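Local coordinates for large exoprotein involved in heme utilization or adhesion (Yersinia kristensenii ATCC 33638, PDB 5E3E) that probably acts as an RNA-cleaving toxin of the RNase A superfamily in contact-dependent growth inhibition and is held in complex with its cognate immunity protein CdiI, at residues K43-I52 / G62-S70; V88-A96 / K106-P114. All coordinates share one frame; numbering follows the deposited sequence.

Contact 1 of 2, residues K43-I52 / G62-S70. With NA (sodium ion), chain G.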
ATOM      1  N   LYS B  43       4.646 -12.663  13.372  1.00 23.60           N
ATOM      2  CA  LYS B  43       4.627 -13.789  12.414  1.00 24.86           C
ATOM      3  C   LYS B  43       5.053 -13.357  10.996  1.00 24.10           C
ATOM      4  O   LYS B  43       5.781 -14.068  10.302  1.00 24.88           O
ATOM      5  CB  LYS B  43       3.256 -14.457  12.370  1.00 25.99           C
ATOM      6  CG  LYS B  43       2.910 -15.213  13.652  1.00 28.39           C
ATOM      7  CD  LYS B  43       1.571 -15.910  13.544  1.00 30.72           C
ATOM      8  CE  LYS B  43       0.420 -14.927  13.635  1.00 31.90           C
ATOM      9  NZ  LYS B  43      -0.876 -15.602  13.881  1.00 32.69           N
ATOM     10  N   ALA B  44       4.603 -12.187  10.571  1.00 22.29           N
ATOM     11  CA  ALA B  44       4.948 -11.674   9.253  1.00 21.69           C
ATOM     12  C   ALA B  44       6.439 -11.383   9.167  1.00 21.76           C
ATOM     13  O   ALA B  44       7.076 -11.684   8.164  1.00 21.95           O
ATOM     14  CB  ALA B  44       4.147 -10.409   8.944  1.00 21.42           C
ATOM     15  N   ILE B  45       7.015 -10.796  10.204  1.00 22.31           N
ATOM     16  CA  ILE B  45       8.464 -10.539  10.184  1.00 24.09           C
ATOM     17  C   ILE B  45       9.252 -11.866  10.155  1.00 25.71           C
ATOM     18  O   ILE B  45      10.194 -12.044   9.353  1.00 25.71           O
ATOM     19  CB  ILE B  45       8.900  -9.680  11.381  1.00 24.63           C
ATOM     20  CG1 ILE B  45       8.440  -8.228  11.191  1.00 24.78           C
ATOM     21  CG2 ILE B  45      10.425  -9.755  11.568  1.00 25.56           C
ATOM     22  CD1 ILE B  45       8.359  -7.448  12.489  1.00 25.36           C
ATOM     23  N   ASP B  46       8.856 -12.798  11.006  1.00 27.59           N
ATOM     24  CA  ASP B  46       9.552 -14.074  11.112  1.00 29.95           C
ATOM     25  C   ASP B  46       9.446 -14.897   9.837  1.00 30.20           C
ATOM     26  O   ASP B  46      10.431 -15.503   9.398  1.00 30.59           O
ATOM     27  CB  ASP B  46       9.043 -14.889  12.302  1.00 32.71           C
ATOM     28  CG  ASP B  46       9.469 -14.294  13.644  1.00 35.13           C
ATOM     29  OD1 ASP B  46      10.437 -13.497  13.689  1.00 39.55           O
ATOM     30  OD2 ASP B  46       8.836 -14.623  14.658  1.00 38.50           O
ATOM     31  N   SER B  47       8.279 -14.915   9.214  1.00 29.10           N
ATOM     32  CA  SER B  47       8.138 -15.653   7.961  1.00 29.66           C
ATOM     33  C   SER B  47       8.747 -14.947   6.733  1.00 29.44           C
ATOM     34  O   SER B  47       8.814 -15.551   5.659  1.00 30.14           O
ATOM     35  CB  SER B  47       6.683 -16.049   7.724  1.00 30.39           C
ATOM     36  OG  SER B  47       5.920 -14.975   7.253  1.00 30.45           O
ATOM     37  N   ASN B  48       9.200 -13.697   6.881  1.00 27.71           N
ATOM     38  CA  ASN B  48       9.825 -12.946   5.773  1.00 26.55           C
ATOM     39  C   ASN B  48      11.255 -12.534   6.073  1.00 26.78           C
ATOM     40  O   ASN B  48      11.777 -11.593   5.470  1.00 25.86           O
ATOM     41  CB  ASN B  48       9.013 -11.692   5.464  1.00 25.72           C
ATOM     42  CG  ASN B  48       7.724 -12.005   4.745  1.00 26.00           C
ATOM     43  OD1 ASN B  48       7.701 -12.186   3.522  1.00 26.65           O
ATOM     44  ND2 ASN B  48       6.642 -12.062   5.493  1.00 25.78           N
ATOM     45  N   GLN B  49      11.894 -13.227   6.997  1.00 28.21           N
ATOM     46  CA  GLN B  49      13.171 -12.757   7.520  1.00 30.37           C
ATOM     47  C   GLN B  49      14.251 -12.782   6.453  1.00 30.85           C
ATOM     48  O   GLN B  49      15.134 -11.921   6.452  1.00 30.27           O
ATOM     49  CB  GLN B  49      13.604 -13.581   8.738  1.00 32.46           C
ATOM     50  CG  GLN B  49      14.759 -12.961   9.513  1.00 34.01           C
ATOM     51  CD  GLN B  49      14.420 -11.583  10.043  1.00 34.70           C
ATOM     52  OE1 GLN B  49      13.417 -11.404  10.732  1.00 35.37           O
ATOM     53  NE2 GLN B  49      15.241 -10.595   9.702  1.00 35.79           N
ATOM     54  N   ALA B  50      14.164 -13.747   5.537  1.00 30.37           N
ATOM     55  CA  ALA B  50      15.098 -13.828   4.403  1.00 31.95           C
ATOM     56  C   ALA B  50      14.990 -12.621   3.475  1.00 30.97           C
ATOM     57  O   ALA B  50      16.001 -12.041   3.067  1.00 30.24           O
ATOM     58  CB  ALA B  50      14.861 -15.120   3.618  1.00 33.09           C
ATOM     59  N   LYS B  51      13.755 -12.271   3.132  1.00 29.94           N
ATOM     60  CA  LYS B  51      13.425 -11.073   2.361  1.00 29.40           C
ATOM     61  C   LYS B  51      13.877  -9.754   3.065  1.00 28.13           C
ATOM     62  O   LYS B  51      14.387  -8.830   2.418  1.00 27.07           O
ATOM     63  CB  LYS B  51      11.916 -11.082   2.141  1.00 31.37           C
ATOM     64  CG  LYS B  51      11.355 -10.130   1.130  1.00 32.46           C
ATOM     65  CD  LYS B  51       9.853 -10.314   1.055  1.00 33.20           C
ATOM     66  CE  LYS B  51       9.212  -9.208   0.248  1.00 34.36           C
ATOM     67  NZ  LYS B  51       7.734  -9.409   0.197  1.00 35.38           N
ATOM     68  N   ILE B  52      13.698  -9.667   4.380  1.00 25.58           N
ATOM     69  CA  ILE B  52      14.142  -8.496   5.134  1.00 25.84           C
ATOM     70  C   ILE B  52      15.683  -8.403   5.110  1.00 27.61           C
ATOM     71  O   ILE B  52      16.260  -7.312   4.953  1.00 27.18           O
ATOM     72  CB  ILE B  52      13.666  -8.552   6.598  1.00 25.48           C
ATOM     73  CG1 ILE B  52      12.137  -8.406   6.668  1.00 25.71           C
ATOM     74  CG2 ILE B  52      14.323  -7.461   7.432  1.00 25.15           C
ATOM     75  CD1 ILE B  52      11.550  -8.838   7.999  1.00 25.98           C
ATOM     76  N   GLY B  62      13.305   2.602  -0.333  1.00 17.43           N
ATOM     77  CA  GLY B  62      12.909   3.331   0.866  1.00 17.23           C
ATOM     78  C   GLY B  62      12.120   2.491   1.852  1.00 16.18           C
ATOM     79  O   GLY B  62      12.206   2.712   3.079  1.00 16.34           O
ATOM     80  N   TYR B  63      11.335   1.558   1.325  1.00 14.89           N
ATOM     81  CA  TYR B  63      10.420   0.729   2.137  1.00 14.73           C
ATOM     82  C   TYR B  63      10.471  -0.709   1.673  1.00 14.19           C
ATOM     83  O   TYR B  63      10.952  -0.991   0.574  1.00 14.13           O
ATOM     84  CB  TYR B  63       8.971   1.259   2.022  1.00 14.49           C
ATOM     85  CG  TYR B  63       8.881   2.711   2.417  1.00 15.70           C
ATOM     86  CD1 TYR B  63       9.119   3.727   1.487  1.00 16.32           C
ATOM     87  CD2 TYR B  63       8.698   3.072   3.749  1.00 16.03           C
ATOM     88  CE1 TYR B  63       9.096   5.068   1.853  1.00 17.35           C
ATOM     89  CE2 TYR B  63       8.672   4.404   4.134  1.00 17.04           C
ATOM     90  CZ  TYR B  63       8.867   5.406   3.199  1.00 17.61           C
ATOM     91  OH  TYR B  63       8.876   6.758   3.546  1.00 19.10           O
ATOM     92  N   LEU B  64       9.901  -1.590   2.476  1.00 14.49           N
ATOM     93  CA  LEU B  64       9.695  -2.993   2.114  1.00 14.98           C
ATOM     94  C   LEU B  64       8.309  -3.452   2.591  1.00 15.38           C
ATOM     95  O   LEU B  64       7.924  -3.239   3.737  1.00 14.75           O
ATOM     96  CB  LEU B  64      10.768  -3.887   2.728  1.00 15.85           C
ATOM     97  CG  LEU B  64      10.664  -5.403   2.419  1.00 16.73           C
ATOM     98  CD1 LEU B  64      11.060  -5.729   0.984  1.00 17.46           C
ATOM     99  CD2 LEU B  64      11.512  -6.184   3.392  1.00 17.50           C
ATOM    100  N   GLU B  65       7.593  -4.086   1.679  1.00 15.65           N
ATOM    101  CA  GLU B  65       6.296  -4.723   1.944  1.00 16.55           C
ATOM    102  C   GLU B  65       6.511  -6.153   2.401  1.00 17.08           C
ATOM    103  O   GLU B  65       7.218  -6.915   1.734  1.00 16.88           O
ATOM    104  CB  GLU B  65       5.503  -4.758   0.626  1.00 17.16           C
ATOM    105  CG  GLU B  65       4.212  -5.565   0.656  1.00 17.99           C
ATOM    106  CD  GLU B  65       3.554  -5.694  -0.708  1.00 18.92           C
ATOM    107  OE1 GLU B  65       3.927  -4.940  -1.664  1.00 18.78           O
ATOM    108  OE2 GLU B  65       2.610  -6.544  -0.802  1.00 19.23           O
ATOM    109  N   ILE B  66       5.884  -6.550   3.511  1.00 17.52           N
ATOM    110  CA  ILE B  66       5.905  -7.927   3.903  1.00 19.34           C
ATOM    111  C   ILE B  66       4.478  -8.330   4.172  1.00 18.97           C
ATOM    112  O   ILE B  66       3.752  -7.635   4.871  1.00 18.64           O
ATOM    113  CB  ILE B  66       6.809  -8.225   5.110  1.00 21.10           C
ATOM    114  CG1 ILE B  66       6.382  -7.456   6.332  1.00 22.00           C
ATOM    115  CG2 ILE B  66       8.270  -7.876   4.770  1.00 21.32           C
ATOM    116  CD1 ILE B  66       6.928  -8.001   7.636  1.00 23.74           C
ATOM    117  N   ASP B  67       4.090  -9.440   3.582  1.00 19.35           N
ATOM    118  CA  ASP B  67       2.709  -9.893   3.636  1.00 20.14           C
ATOM    119  C   ASP B  67       2.579 -11.093   4.540  1.00 19.97           C
ATOM    120  O   ASP B  67       3.558 -11.809   4.816  1.00 20.24           O
ATOM    121  CB  ASP B  67       2.194 -10.147   2.217  1.00 21.44           C
ATOM    122  CG  ASP B  67       2.138  -8.853   1.384  1.00 22.86           C
ATOM    123  OD1 ASP B  67       1.465  -7.893   1.818  1.00 24.76           O
ATOM    124  OD2 ASP B  67       2.783  -8.775   0.324  1.00 24.05           O
ATOM    125  N   TYR B  68       1.372 -11.248   5.076  1.00 19.44           N
ATOM    126  CA  TYR B  68       1.020 -12.279   6.023  1.00 20.15           C
ATOM    127  C   TYR B  68      -0.234 -12.916   5.448  1.00 20.20           C
ATOM    128  O   TYR B  68      -1.152 -12.201   5.031  1.00 18.46           O
ATOM    129  CB  TYR B  68       0.692 -11.631   7.353  1.00 20.58           C
ATOM    130  CG  TYR B  68       0.024 -12.544   8.371  1.00 21.64           C
ATOM    131  CD1 TYR B  68       0.782 -13.416   9.139  1.00 22.52           C
ATOM    132  CD2 TYR B  68      -1.352 -12.520   8.561  1.00 21.72           C
ATOM    133  CE1 TYR B  68       0.194 -14.232  10.061  1.00 22.65           C
ATOM    134  CE2 TYR B  68      -1.960 -13.327   9.517  1.00 22.05           C
ATOM    135  CZ  TYR B  68      -1.173 -14.188  10.254  1.00 23.15           C
ATOM    136  OH  TYR B  68      -1.738 -15.021  11.207  1.00 23.92           O
ATOM    137  N   GLN B  69      -0.259 -14.247   5.384  1.00 21.59           N
ATOM    138  CA  GLN B  69      -1.413 -14.968   4.915  1.00 23.04           C
ATOM    139  C   GLN B  69      -1.876 -15.926   6.026  1.00 22.59           C
ATOM    140  O   GLN B  69      -1.066 -16.529   6.731  1.00 22.03           O
ATOM    141  CB  GLN B  69      -1.078 -15.742   3.630  1.00 26.63           C
ATOM    142  CG  GLN B  69      -0.605 -14.856   2.470  1.00 29.73           C
ATOM    143  CD  GLN B  69       0.895 -14.552   2.497  1.00 34.69           C
ATOM    144  OE1 GLN B  69       1.716 -15.399   2.900  1.00 40.95           O
ATOM    145  NE2 GLN B  69       1.269 -13.346   2.041  1.00 36.67           N
ATOM    146  N   SER B  70      -3.182 -16.005   6.226  1.00 21.57           N
ATOM    147  CA  SER B  70      -3.741 -16.984   7.155  1.00 21.88           C
ATOM    148  C   SER B  70      -5.150 -17.343   6.746  1.00 21.91           C
ATOM    149  O   SER B  70      -5.672 -16.757   5.785  1.00 20.99           O
ATOM    150  CB  SER B  70      -3.751 -16.416   8.584  1.00 21.44           C
ATOM    151  OG  SER B  70      -4.957 -15.704   8.882  1.00 20.58           O
TER
HETATM  152 NA    NA G 301      -6.433 -15.641   3.808  1.00 32.50          NA
HETATM  153  O   HOH W   1       5.695 -10.978   1.855  1.00 19.19           O
HETATM  154  O   HOH W   2      -8.149 -17.230   3.836  1.00 29.93           O
HETATM  155  O   HOH W   3      -7.595 -14.129   2.360  1.00 29.75           O
HETATM  156  O   HOH W   4      -5.324 -16.573   2.059  1.00 33.31           O
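Lys43 crosses the Tyr68 ring at a slant; the bend at chi3 (-74°) puts CE 3.6 Å from Tyr68 CE1 and carries NZ to Tyr68 OH, to which it donates at 2.9 Å. One residue on, Ala44 turns its methyl down onto the strand, and CB meets Tyr68 CB and Ile66 CD1. That same Ile66 CD1 also reaches Ile45, 3.9 Å from its CG1, and lies against the backbone between the two helix residues, touching Ala44 C and O and Ile45 N; a chi1 of 60°, which sets CG1 between the backbone N and the carbonyl carbon, sends it there. Asn48, where helix 34-47 gives way to helix 49-58, is the polar centre. Its ND2 donates almost straight to Ala44 O (2.7 Å, 171°), with that oxygen in the amide plane, and again, less directly, to Asp67 O at 3.2 Å. Asn48 CB and CG pack against Ile66 CB and CG2, while OD1 accepts from a water that also takes the N-H of Asp67 and an N-H of Lys51. The Lys51 chain, extended from CG outward, passes Leu64 CD1 with its CE and delivers NZ to Glu65 O at 3.0 Å. Ile52 closes the row, its CG1 4.0 Å from Leu64 CD2. The helices thus pack on strand 63-68 through aliphatic groups, while Asn48 and Lys51 spend N-H groups on strand carbonyls and the shared water, leaving the Glu65 and Asp67 carboxylates to arginines: Arg15 of the CdiI immunity protein and one of the neighbouring strand.

Contact 2 of 2, residues V88-A96 / K106-P114; sequences VTNARIIIA and KIITGYPTP. With NA (sodium ion), chain G.
Arg92 and Tyr111 pair across an antiparallel beta hairpin, strands 86-97 and 105-113, exchanging two backbone bonds: Arg92 N to Tyr111 O and Tyr111 N to Arg92 O. Followed outward, the Arg92 side chain first sets CB 3.8 Å from Thr113 CG2. CG, anti to the backbone N (chi1 178°), carries the chain on to a bend at chi3, which folds the guanidinium back so that the same Thr113 methyl lies over one of its faces, near the rim, with CZ at 3.9 Å. NE forms a salt bridge with Asp67. At the tip, NH1 gives a hydrogen bond to a water that is also bonded to Tyr111 OH, and forms a salt bridge with Asp74 of the CdiI immunity protein; Gln20 N of that chain hydrogen-bonds to Tyr111 OH. A classic beta bulge, Ile108 and Thr109 both facing Ile94, shifts the register by one residue: Ile94 O takes Ile108 N at 2.8 Å in the carbonyl plane and Thr109 N only weakly. Beyond it, Ala96 CB rests against Ile108 CG1. On the other face Ile93 CG2 meets Ile107 CG2. At the far end Val88 CG2 presses tightly on Pro112 CB, and Asn90 O accepts from Thr113 N lying above its carbonyl plane. Two neighbouring side chains there supply two of the sodium ion's ligands: Thr89 OG1 at 2.4 Å and Asn90 OD1 at 2.6 Å.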
ATOM      1  N   VAL B  88     -11.332 -10.301   7.712  1.00 19.55           N
ATOM      2  CA  VAL B  88     -10.206 -10.506   6.808  1.00 19.18           C
ATOM      3  C   VAL B  88      -9.125 -11.293   7.537  1.00 17.72           C
ATOM      4  O   VAL B  88      -8.979 -11.183   8.767  1.00 17.16           O
ATOM      5  CB  VAL B  88      -9.736  -9.187   6.206  1.00 20.81           C
ATOM      6  CG1 VAL B  88     -10.784  -8.672   5.199  1.00 21.63           C
ATOM      7  CG2 VAL B  88      -9.562  -8.180   7.277  1.00 20.73           C
ATOM      8  N   THR B  89      -8.410 -12.121   6.781  1.00 16.95           N
ATOM      9  CA  THR B  89      -7.459 -13.074   7.341  1.00 16.53           C
ATOM     10  C   THR B  89      -5.984 -12.783   6.978  1.00 15.77           C
ATOM     11  O   THR B  89      -5.074 -13.341   7.587  1.00 15.66           O
ATOM     12  CB  THR B  89      -7.804 -14.479   6.846  1.00 17.31           C
ATOM     13  OG1 THR B  89      -7.752 -14.523   5.408  1.00 17.63           O
ATOM     14  CG2 THR B  89      -9.238 -14.862   7.288  1.00 17.69           C
ATOM     15  N   ASN B  90      -5.754 -11.926   5.995  1.00 15.22           N
ATOM     16  CA  ASN B  90      -4.396 -11.601   5.562  1.00 15.21           C
ATOM     17  C   ASN B  90      -3.986 -10.212   6.059  1.00 14.14           C
ATOM     18  O   ASN B  90      -4.817  -9.447   6.484  1.00 13.60           O
ATOM     19  CB  ASN B  90      -4.343 -11.594   4.061  1.00 15.97           C
ATOM     20  CG  ASN B  90      -4.543 -12.966   3.473  1.00 17.61           C
ATOM     21  OD1 ASN B  90      -4.525 -13.977   4.174  1.00 17.64           O
ATOM     22  ND2 ASN B  90      -4.707 -13.006   2.143  1.00 19.43           N
ATOM     23  N   ALA B  91      -2.711  -9.886   5.955  1.00 13.71           N
ATOM     24  CA  ALA B  91      -2.240  -8.567   6.378  1.00 13.27           C
ATOM     25  C   ALA B  91      -1.022  -8.089   5.630  1.00 13.15           C
ATOM     26  O   ALA B  91      -0.338  -8.869   4.992  1.00 13.59           O
ATOM     27  CB  ALA B  91      -1.935  -8.574   7.861  1.00 13.39           C
ATOM     28  N   ARG B  92      -0.702  -6.818   5.781  1.00 13.11           N
ATOM     29  CA  ARG B  92       0.467  -6.264   5.110  1.00 13.47           C
ATOM     30  C   ARG B  92       1.103  -5.382   6.134  1.00 13.41           C
ATOM     31  O   ARG B  92       0.434  -4.593   6.794  1.00 12.81           O
ATOM     32  CB  ARG B  92       0.067  -5.463   3.877  1.00 14.10           C
ATOM     33  CG  ARG B  92       1.230  -4.799   3.130  1.00 14.65           C
ATOM     34  CD  ARG B  92       0.781  -4.066   1.860  1.00 15.20           C
ATOM     35  NE  ARG B  92       0.189  -5.066   0.963  1.00 15.93           N
ATOM     36  CZ  ARG B  92      -0.956  -4.934   0.304  1.00 16.97           C
ATOM     37  NH1 ARG B  92      -1.661  -3.813   0.344  1.00 17.27           N
ATOM     38  NH2 ARG B  92      -1.377  -5.941  -0.444  1.00 18.70           N
ATOM     39  N   ILE B  93       2.420  -5.503   6.236  1.00 13.64           N
ATOM     40  CA  ILE B  93       3.221  -4.629   7.069  1.00 14.11           C
ATOM     41  C   ILE B  93       4.175  -3.869   6.175  1.00 13.77           C
ATOM     42  O   ILE B  93       4.707  -4.442   5.236  1.00 14.04           O
ATOM     43  CB  ILE B  93       4.074  -5.461   8.085  1.00 14.88           C
ATOM     44  CG1 ILE B  93       3.216  -6.490   8.863  1.00 15.69           C
ATOM     45  CG2 ILE B  93       4.850  -4.546   9.006  1.00 15.23           C
ATOM     46  CD1 ILE B  93       2.036  -5.988   9.566  1.00 16.21           C
ATOM     47  N   ILE B  94       4.402  -2.591   6.447  1.00 13.36           N
ATOM     48  CA  ILE B  94       5.383  -1.827   5.681  1.00 13.75           C
ATOM     49  C   ILE B  94       6.487  -1.431   6.628  1.00 14.10           C
ATOM     50  O   ILE B  94       6.204  -0.813   7.670  1.00 14.05           O
ATOM     51  CB  ILE B  94       4.785  -0.538   5.060  1.00 13.74           C
ATOM     52  CG1 ILE B  94       3.596  -0.833   4.130  1.00 14.43           C
ATOM     53  CG2 ILE B  94       5.857   0.267   4.302  1.00 13.97           C
ATOM     54  CD1 ILE B  94       3.875  -1.855   3.083  1.00 15.21           C
ATOM     55  N   ILE B  95       7.726  -1.748   6.266  1.00 15.01           N
ATOM     56  CA  ILE B  95       8.891  -1.358   7.056  1.00 16.24           C
ATOM     57  C   ILE B  95       9.795  -0.426   6.275  1.00 17.01           C
ATOM     58  O   ILE B  95       9.695  -0.310   5.059  1.00 16.01           O
ATOM     59  CB  ILE B  95       9.675  -2.573   7.578  1.00 16.97           C
ATOM     60  CG1 ILE B  95      10.372  -3.345   6.445  1.00 17.81           C
ATOM     61  CG2 ILE B  95       8.759  -3.471   8.362  1.00 17.00           C
ATOM     62  CD1 ILE B  95      11.358  -4.387   6.942  1.00 18.61           C
ATOM     63  N   ALA B  96      10.636   0.280   7.001  1.00 18.19           N
ATOM     64  CA  ALA B  96      11.616   1.135   6.361  1.00 19.96           C
ATOM     65  C   ALA B  96      12.967   0.936   6.988  1.00 23.32           C
ATOM     66  O   ALA B  96      13.079   0.719   8.191  1.00 21.94           O
ATOM     67  CB  ALA B  96      11.208   2.579   6.478  1.00 19.75           C
ATOM     68  N   LYS B 106      12.391   0.130  10.947  1.00 27.66           N
ATOM     69  CA  LYS B 106      11.226   0.447  11.751  1.00 28.04           C
ATOM     70  C   LYS B 106       9.955   0.047  11.014  1.00 24.84           C
ATOM     71  O   LYS B 106       9.919   0.053   9.803  1.00 22.39           O
ATOM     72  CB  LYS B 106      11.201   1.918  12.128  1.00 31.18           C
ATOM     73  CG  LYS B 106      10.905   2.870  10.992  1.00 34.13           C
ATOM     74  CD  LYS B 106      11.317   4.305  11.309  1.00 37.87           C
ATOM     75  CE  LYS B 106      10.832   4.805  12.668  1.00 41.46           C
ATOM     76  NZ  LYS B 106       9.359   4.982  12.755  1.00 43.67           N
ATOM     77  N   ILE B 107       8.922  -0.286  11.779  1.00 22.65           N
ATOM     78  CA  ILE B 107       7.618  -0.555  11.226  1.00 21.20           C
ATOM     79  C   ILE B 107       6.893   0.775  10.972  1.00 19.70           C
ATOM     80  O   ILE B 107       6.609   1.579  11.891  1.00 19.72           O
ATOM     81  CB  ILE B 107       6.789  -1.435  12.174  1.00 22.62           C
ATOM     82  CG1 ILE B 107       7.465  -2.802  12.319  1.00 24.18           C
ATOM     83  CG2 ILE B 107       5.379  -1.604  11.641  1.00 21.93           C
ATOM     84  CD1 ILE B 107       6.976  -3.546  13.536  1.00 26.23           C
ATOM     85  N   ILE B 108       6.598   1.017   9.707  1.00 17.57           N
ATOM     86  CA  ILE B 108       5.945   2.263   9.323  1.00 17.24           C
ATOM     87  C   ILE B 108       4.460   2.156   9.593  1.00 16.29           C
ATOM     88  O   ILE B 108       3.876   3.030  10.208  1.00 16.87           O
ATOM     89  CB  ILE B 108       6.180   2.564   7.837  1.00 17.46           C
ATOM     90  CG1 ILE B 108       7.691   2.791   7.615  1.00 17.85           C
ATOM     91  CG2 ILE B 108       5.403   3.782   7.389  1.00 18.13           C
ATOM     92  CD1 ILE B 108       8.290   3.999   8.331  1.00 19.00           C
ATOM     93  N   THR B 109       3.862   1.082   9.096  1.00 14.89           N
ATOM     94  CA  THR B 109       2.438   0.816   9.369  1.00 14.70           C
ATOM     95  C   THR B 109       2.122  -0.627   9.033  1.00 13.79           C
ATOM     96  O   THR B 109       2.990  -1.384   8.601  1.00 13.63           O
ATOM     97  CB  THR B 109       1.522   1.781   8.569  1.00 14.97           C
ATOM     98  OG1 THR B 109       0.164   1.722   9.051  1.00 15.42           O
ATOM     99  CG2 THR B 109       1.587   1.525   7.113  1.00 14.83           C
ATOM    100  N   GLY B 110       0.882  -1.004   9.286  1.00 13.17           N
ATOM    101  CA  GLY B 110       0.426  -2.331   8.897  1.00 12.68           C
ATOM    102  C   GLY B 110      -1.069  -2.440   9.143  1.00 12.46           C
ATOM    103  O   GLY B 110      -1.615  -1.715   9.951  1.00 12.77           O
ATOM    104  N   TYR B 111      -1.715  -3.371   8.436  1.00 12.07           N
ATOM    105  CA  TYR B 111      -3.155  -3.527   8.536  1.00 12.29           C
ATOM    106  C   TYR B 111      -3.633  -4.765   7.812  1.00 12.50           C
ATOM    107  O   TYR B 111      -2.925  -5.313   6.955  1.00 12.24           O
ATOM    108  CB  TYR B 111      -3.888  -2.318   7.962  1.00 12.34           C
ATOM    109  CG  TYR B 111      -3.295  -1.708   6.685  1.00 12.07           C
ATOM    110  CD1 TYR B 111      -3.420  -2.336   5.442  1.00 12.00           C
ATOM    111  CD2 TYR B 111      -2.622  -0.504   6.755  1.00 12.26           C
ATOM    112  CE1 TYR B 111      -2.866  -1.747   4.291  1.00 12.10           C
ATOM    113  CE2 TYR B 111      -2.098   0.102   5.635  1.00 12.45           C
ATOM    114  CZ  TYR B 111      -2.229  -0.528   4.413  1.00 12.39           C
ATOM    115  OH  TYR B 111      -1.699   0.129   3.348  1.00 12.98           O
ATOM    116  N   PRO B 112      -4.866  -5.189   8.107  1.00 13.16           N
ATOM    117  CA  PRO B 112      -5.386  -6.360   7.388  1.00 13.68           C
ATOM    118  C   PRO B 112      -5.622  -6.051   5.914  1.00 14.41           C
ATOM    119  O   PRO B 112      -5.887  -4.884   5.567  1.00 13.82           O
ATOM    120  CB  PRO B 112      -6.709  -6.644   8.076  1.00 14.05           C
ATOM    121  CG  PRO B 112      -6.612  -6.003   9.428  1.00 14.09           C
ATOM    122  CD  PRO B 112      -5.707  -4.817   9.252  1.00 13.72           C
ATOM    123  N   THR B 113      -5.541  -7.083   5.077  1.00 15.79           N
ATOM    124  CA  THR B 113      -5.791  -6.948   3.653  1.00 18.02           C
ATOM    125  C   THR B 113      -6.750  -8.042   3.227  1.00 20.68           C
ATOM    126  O   THR B 113      -6.601  -9.164   3.647  1.00 21.80           O
ATOM    127  CB  THR B 113      -4.490  -7.020   2.816  1.00 18.04           C
ATOM    128  OG1 THR B 113      -3.737  -8.198   3.148  1.00 19.07           O
ATOM    129  CG2 THR B 113      -3.615  -5.812   3.068  1.00 17.95           C
ATOM    130  N   PRO B 114      -7.781  -7.700   2.451  1.00 24.04           N
ATOM    131  CA  PRO B 114      -8.683  -8.749   1.989  1.00 27.25           C
ATOM    132  C   PRO B 114      -7.993  -9.689   1.018  1.00 31.42           C
ATOM    133  O   PRO B 114      -7.208  -9.209   0.174  1.00 33.29           O
ATOM    134  CB  PRO B 114      -9.797  -7.967   1.287  1.00 27.69           C
ATOM    135  CG  PRO B 114      -9.832  -6.654   1.993  1.00 27.40           C
ATOM    136  CD  PRO B 114      -8.389  -6.355   2.348  1.00 25.78           C
ATOM    137  OXT PRO B 114      -8.205 -10.927   1.059  1.00 34.84           O
TER
HETATM  138 NA    NA G 301      -6.433 -15.641   3.808  1.00 32.50          NA
HETATM  139  O   HOH W   5      -7.945 -11.611   3.917  1.00 26.45           O
HETATM  140  O   HOH W   6      -4.745 -10.062   0.882  1.00 28.03           O
HETATM  141  O   HOH W   7      -1.356  -8.945   2.262  1.00 23.13           O
HETATM  142  O   HOH W   8      -0.785  -1.121   1.091  1.00 12.88           O
HETATM  143  O   HOH W   2      -8.149 -17.230   3.836  1.00 29.93           O
HETATM  144  O   HOH W   3      -7.595 -14.129   2.360  1.00 29.75           O
HETATM  145  O   HOH W   4      -5.324 -16.573   2.059  1.00 33.31           O

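Overall arrangement
From the N terminus, the chain runs through helix 13-19 and strand 27-31 into helix 34-47 before contact 1 closes a short helical loop, bringing strand 63-68 back against residues 43-52. The chain then passes through strand 75-79 and only afterwards opens contact 2, the closing hairpin of 88-96 with 106-114 that ends at the C terminus. The two loops follow in series, neither nested nor crossed. They join side by side because strands 63-68 and 86-97 are neighbours in one antiparallel sheet, with Ile66 O and Ile93 N 2.9 Å apart. At one end of that seam the sodium ion binds Ser70 from contact 1 together with Thr89 and Asn90 from contact 2.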